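Local coordinates for D-3-phosphoglycerate dehydrogenase oxidoreductase protein (Ralstonia solanacearum, PDB 3GG9) that probably oxidises D-3-phosphoglycerate with NAD as cofactor, as a member of the D-isomer specific 2-hydroxyacid dehydrogenase family, at residues V186-R191 / E196-D201. Sequence-based numbering, arbitrary orientation. Where two conformers were deposited one is given.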
loop_
_atom_site.group_PDB
_atom_site.type_symbol
_atom_site.label_atom_id
_atom_site.label_comp_id
_atom_site.label_asym_id
_atom_site.label_seq_id
_atom_site.Cartn_x
_atom_site.Cartn_y
_atom_site.Cartn_z
ATOM N N VAL A 186 6.551 12.754 13.665
ATOM C CA VAL A 186 5.167 13.194 13.480
ATOM C C VAL A 186 4.917 14.619 14.014
ATOM O O VAL A 186 5.159 14.919 15.207
ATOM C CB VAL A 186 4.135 12.182 14.060
ATOM C CG1 VAL A 186 2.703 12.628 13.720
ATOM C CG2 VAL A 186 4.387 10.758 13.537
ATOM N N LEU A 187 4.444 15.482 13.112
ATOM C CA LEU A 187 4.012 16.847 13.422
ATOM C C LEU A 187 2.548 17.057 13.083
ATOM O O LEU A 187 2.092 16.725 11.980
ATOM C CB LEU A 187 4.843 17.881 12.652
ATOM C CG LEU A 187 6.364 17.957 12.807
ATOM C CD1 LEU A 187 6.940 18.932 11.781
ATOM C CD2 LEU A 187 6.751 18.381 14.212
ATOM N N VAL A 188 1.820 17.660 14.019
ATOM C CA VAL A 188 0.389 17.893 13.875
ATOM C C VAL A 188 0.116 19.402 13.772
ATOM O O VAL A 188 0.800 20.203 14.398
ATOM C CB VAL A 188 -0.408 17.242 15.053
ATOM C CG1 VAL A 188 -1.896 17.508 14.927
ATOM C CG2 VAL A 188 -0.163 15.722 15.083
ATOM N N TRP A 189 -0.859 19.780 12.952
ATOM C CA TRP A 189 -1.391 21.140 12.940
ATOM C C TRP A 189 -2.926 21.101 12.784
ATOM O O TRP A 189 -3.472 20.120 12.314
ATOM C CB TRP A 189 -0.718 21.995 11.852
ATOM C CG TRP A 189 -0.821 23.473 12.182
ATOM C CD1 TRP A 189 -0.063 24.173 13.085
ATOM C CD2 TRP A 189 -1.770 24.398 11.656
ATOM N NE1 TRP A 189 -0.477 25.477 13.140
ATOM C CE2 TRP A 189 -1.526 25.643 12.273
ATOM C CE3 TRP A 189 -2.803 24.298 10.719
ATOM C CZ2 TRP A 189 -2.275 26.780 11.978
ATOM C CZ3 TRP A 189 -3.557 25.427 10.429
ATOM C CH2 TRP A 189 -3.288 26.654 11.055
ATOM N N GLY A 190 -3.608 22.157 13.218
ATOM C CA GLY A 190 -5.070 22.266 13.118
ATOM C C GLY A 190 -5.569 23.395 13.993
ATOM O O GLY A 190 -4.781 24.245 14.417
ATOM N N ARG A 191 -6.874 23.395 14.271
ATOM C CA ARG A 191 -7.512 24.332 15.198
ATOM C C ARG A 191 -6.926 24.107 16.576
ATOM O O ARG A 191 -6.319 23.081 16.817
ATOM C CB ARG A 191 -9.010 24.022 15.335
ATOM C CG ARG A 191 -9.882 24.286 14.121
ATOM C CD ARG A 191 -11.311 23.726 14.353
ATOM N NE ARG A 191 -11.327 22.259 14.470
ATOM C CZ ARG A 191 -11.478 21.580 15.609
ATOM N NH1 ARG A 191 -11.645 22.218 16.763
ATOM N NH2 ARG A 191 -11.462 20.254 15.594
ATOM N N GLU A 196 -4.321 20.788 21.144
ATOM C CA GLU A 196 -4.326 20.456 22.577
ATOM C C GLU A 196 -4.338 18.944 22.761
ATOM O O GLU A 196 -3.587 18.399 23.575
ATOM C CB GLU A 196 -5.520 21.107 23.302
ATOM C CG GLU A 196 -5.443 22.636 23.462
ATOM C CD GLU A 196 -6.661 23.248 24.201
ATOM O OE1 GLU A 196 -6.892 24.475 24.079
ATOM O OE2 GLU A 196 -7.389 22.512 24.908
ATOM N N ARG A 197 -5.186 18.284 21.980
ATOM C CA ARG A 197 -5.301 16.834 22.035
ATOM C C ARG A 197 -4.038 16.159 21.493
ATOM O O ARG A 197 -3.631 15.124 22.007
ATOM C CB ARG A 197 -6.567 16.365 21.310
ATOM C CG ARG A 197 -7.849 16.786 22.026
ATOM C CD ARG A 197 -9.099 16.120 21.456
ATOM N NE ARG A 197 -9.758 16.950 20.448
ATOM C CZ ARG A 197 -10.684 17.871 20.712
ATOM N NH1 ARG A 197 -11.076 18.096 21.963
ATOM N NH2 ARG A 197 -11.217 18.573 19.718
ATOM N N ALA A 198 -3.415 16.760 20.473
ATOM C CA ALA A 198 -2.132 16.267 19.961
ATOM C C ALA A 198 -1.015 16.334 21.015
ATOM O O ALA A 198 -0.328 15.337 21.232
ATOM C CB ALA A 198 -1.725 16.996 18.694
ATOM N N ARG A 199 -0.858 17.489 21.671
ATOM C CA ARG A 199 0.109 17.664 22.769
ATOM C C ARG A 199 -0.121 16.696 23.936
ATOM O O ARG A 199 0.835 16.194 24.518
ATOM C CB ARG A 199 0.140 19.111 23.282
ATOM C CG ARG A 199 0.657 20.103 22.231
ATOM C CD ARG A 199 0.987 21.474 22.784
ATOM N NE ARG A 199 1.387 22.412 21.732
ATOM C CZ ARG A 199 0.621 23.389 21.246
ATOM N NH1 ARG A 199 1.087 24.182 20.292
ATOM N NH2 ARG A 199 -0.607 23.583 21.702
ATOM N N ALA A 200 -1.383 16.425 24.245
ATOM C CA ALA A 200 -1.752 15.497 25.312
ATOM C C ALA A 200 -1.404 14.059 24.955
ATOM O O ALA A 200 -1.107 13.261 25.841
ATOM C CB ALA A 200 -3.237 15.620 25.637
ATOM N N ASP A 201 -1.442 13.747 23.654
ATOM C CA ASP A 201 -1.091 12.429 23.116
ATOM C C ASP A 201 0.410 12.247 22.852
ATOM O O ASP A 201 0.836 11.198 22.362
ATOM C CB ASP A 201 -1.842 12.184 21.807
ATOM C CG ASP A 201 -3.296 11.825 22.013
ATOM O OD1 ASP A 201 -3.719 11.528 23.153
ATOM O OD2 ASP A 201 -4.032 11.827 21.010
HETATM O O HOH W 1 -12.963 20.461 18.417
#
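Segments 186-191 and 196-201 come closest at Val-188 and Ala-198, whose CA atoms lie 6.8 Å apart, and the gap widens to 8.9 Å between the CA atoms of Arg-191, the N-cap residue, and Glu-196. At the near point both CB atoms point across the gap. The methyl of Ala-198 rests over the branch point of Val-188, its CB 3.8 Å from Val-188 CG1 and 4.1 Å from Val-188 CG2; CB and both methyls of the valine lie beneath it, with CG1, anti to the backbone N (chi1 179°), the nearest. The exposed guanidinium groups of Arg-191 and Arg-197 approach edge to edge, with 4.5 Å between Arg-191 NH2 and Arg-197 NH2, and one water accepts a hydrogen bond from Arg-191 NH1 (2.7 Å) and a weak one from Arg-197 NH2, in the plane of that guanidinium. This shared acceptor probably eases the repulsion between the like charges. The contact illustrates how a strand and its following helix pack in a beta-alpha-beta unit of the Rossmann-type NAD-binding domain: Tyr-168 touches both Val-188 and Ala-198, while strand 185-189 runs between parallel strands 162-166 and 204-205.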